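Local coordinates for sucrose 6(F)-phosphate phosphorylase (Thermoanaerobacterium thermosaccharolyticum DSM 571, PDB 6S9V), which belongs to the alpha-amylase-like enzymes built on a parallel eight-stranded beta/alpha barrel, here with an additional antiparallel beta sheet, at residues G452-E457 with I464-K469. Numbering follows the deposited sequence.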
# COMPACT_ATOMS: atom_id res chain seq x y z
N GLY A 452 2.52 -18.35 -16.72
CA GLY A 452 3.62 -18.83 -17.53
C GLY A 452 4.67 -17.78 -17.85
O GLY A 452 5.08 -17.01 -16.98
N GLU A 453 5.06 -17.72 -19.11
CA GLU A 453 6.16 -16.87 -19.55
C GLU A 453 5.62 -15.55 -20.11
O GLU A 453 4.62 -15.53 -20.82
CB GLU A 453 6.99 -17.58 -20.61
CG GLU A 453 7.72 -18.83 -20.10
CD GLU A 453 8.45 -19.60 -21.20
OE1 GLU A 453 8.15 -19.36 -22.39
OE2 GLU A 453 9.31 -20.46 -20.88
N PHE A 454 6.32 -14.47 -19.78
CA PHE A 454 5.94 -13.11 -20.17
C PHE A 454 6.87 -12.61 -21.26
O PHE A 454 8.09 -12.76 -21.17
CB PHE A 454 6.01 -12.19 -18.95
CG PHE A 454 5.77 -10.73 -19.26
CD1 PHE A 454 4.55 -10.29 -19.73
CD2 PHE A 454 6.76 -9.79 -19.02
CE1 PHE A 454 4.33 -8.95 -19.99
CE2 PHE A 454 6.55 -8.44 -19.27
CZ PHE A 454 5.33 -8.02 -19.75
N PHE A 455 6.28 -12.01 -22.30
CA PHE A 455 7.03 -11.47 -23.43
C PHE A 455 6.55 -10.05 -23.75
O PHE A 455 5.35 -9.83 -23.93
CB PHE A 455 6.88 -12.37 -24.67
CG PHE A 455 7.39 -13.77 -24.45
CD1 PHE A 455 8.74 -14.05 -24.51
CD2 PHE A 455 6.51 -14.80 -24.15
CE1 PHE A 455 9.20 -15.34 -24.29
CE2 PHE A 455 6.96 -16.08 -23.94
CZ PHE A 455 8.31 -16.35 -24.00
N ILE A 456 7.49 -9.12 -23.82
CA ILE A 456 7.22 -7.75 -24.26
C ILE A 456 7.43 -7.72 -25.77
O ILE A 456 8.52 -8.03 -26.26
CB ILE A 456 8.14 -6.74 -23.56
CG1 ILE A 456 7.96 -6.78 -22.04
CG2 ILE A 456 7.87 -5.32 -24.08
CD1 ILE A 456 9.04 -6.03 -21.29
N GLU A 457 6.39 -7.37 -26.52
CA GLU A 457 6.40 -7.51 -27.97
C GLU A 457 6.69 -6.15 -28.60
O GLU A 457 6.26 -5.11 -28.10
CB GLU A 457 5.06 -8.03 -28.51
CG GLU A 457 4.58 -9.34 -27.91
CD GLU A 457 5.31 -10.55 -28.46
OE1 GLU A 457 6.36 -10.39 -29.12
OE2 GLU A 457 4.81 -11.68 -28.24
N ILE A 464 0.63 -0.83 -27.34
CA ILE A 464 1.14 -1.70 -26.28
C ILE A 464 0.84 -3.13 -26.69
O ILE A 464 -0.30 -3.46 -27.01
CB ILE A 464 0.50 -1.38 -24.92
CG1 ILE A 464 0.95 0.01 -24.44
CG2 ILE A 464 0.85 -2.45 -23.89
CD1 ILE A 464 0.12 0.57 -23.31
N ARG A 465 1.87 -3.98 -26.68
CA ARG A 465 1.69 -5.39 -27.04
C ARG A 465 2.46 -6.24 -26.05
O ARG A 465 3.70 -6.23 -26.05
CB ARG A 465 2.17 -5.66 -28.47
CG ARG A 465 1.32 -4.99 -29.54
CD ARG A 465 1.62 -5.53 -30.94
NE ARG A 465 0.92 -6.78 -31.22
CZ ARG A 465 0.86 -7.36 -32.42
NH1 ARG A 465 1.46 -6.81 -33.46
NH2 ARG A 465 0.21 -8.51 -32.57
N LEU A 466 1.73 -6.96 -25.20
CA LEU A 466 2.30 -7.82 -24.17
C LEU A 466 1.65 -9.20 -24.24
O LEU A 466 0.44 -9.31 -24.42
CB LEU A 466 2.08 -7.21 -22.79
CG LEU A 466 2.60 -5.78 -22.60
CD1 LEU A 466 2.15 -5.23 -21.25
CD2 LEU A 466 4.12 -5.70 -22.75
N THR A 467 2.46 -10.24 -24.05
CA THR A 467 2.00 -11.61 -24.24
C THR A 467 2.42 -12.49 -23.07
O THR A 467 3.55 -12.40 -22.58
CB THR A 467 2.56 -12.21 -25.55
OG1 THR A 467 1.97 -11.55 -26.68
CG2 THR A 467 2.29 -13.71 -25.62
N TRP A 468 1.50 -13.35 -22.64
CA TRP A 468 1.77 -14.43 -21.69
C TRP A 468 1.54 -15.76 -22.39
O TRP A 468 0.59 -15.91 -23.18
CB TRP A 468 0.87 -14.31 -20.45
CG TRP A 468 1.26 -13.17 -19.56
CD1 TRP A 468 0.86 -11.87 -19.67
CD2 TRP A 468 2.12 -13.24 -18.42
NE1 TRP A 468 1.41 -11.12 -18.66
CE2 TRP A 468 2.19 -11.93 -17.88
CE3 TRP A 468 2.83 -14.27 -17.80
CZ2 TRP A 468 2.96 -11.63 -16.76
CZ3 TRP A 468 3.59 -13.96 -16.68
CH2 TRP A 468 3.65 -12.66 -16.17
N LYS A 469 2.39 -16.74 -22.09
CA LYS A 469 2.29 -18.06 -22.71
C LYS A 469 2.45 -19.15 -21.67
O LYS A 469 3.39 -19.10 -20.87
CB LYS A 469 3.36 -18.23 -23.79
CG LYS A 469 3.16 -17.39 -25.04
CD LYS A 469 4.33 -17.49 -26.00
CE LYS A 469 4.47 -18.88 -26.60
NZ LYS A 469 3.47 -19.09 -27.68
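A beta hairpin opens the C-terminal antiparallel sheet, in which E453-I456 is an outermost strand and pairs with I464-K469. The pairing is antiparallel in direction (161° between axes) and in bonding: E453 with K469 and F455 with T467 are hydrogen-bonded pairs, each closed by two N-H...O bonds, F455 N to T467 O measuring 2.8 Å. E457 N also bonds R465 O, at 3.0 Å.

F454, W468, I456 and L466 share the face covered by helices 289-295 and 372-384 and by P386, which F454 and W468 touch. CB of F454 sits over the six-membered ring of W468, 3.6 Å from its centroid and 9° off the normal, a CH-pi contact. CG of F454 is anti to its backbone N (chi1 174°), beside the carbonyl carbon. CD1 lies over one face of the indole, toward its rim, 3.4 Å from W468 CE2, the two rings oblique. CZ meets L466 CD2 at 4.0 Å, a methyl that also touches I456 CG2. The indole is tied down by W468 NE1 bonding F384 O.

On the other face, F455 CE2 lies near K469 CD, at 3.6 Å, a loosely defined contact because the lysine chain is poorly ordered. E457 OE2 approaches T467 OG1 at 3.2 Å, a weak bond, OG1 having its stronger partner in S476 OG. The strands are thus held chiefly by backbone bonds and by apolar contacts on the helix-facing side, with side-chain polar bonding across the pair marginal.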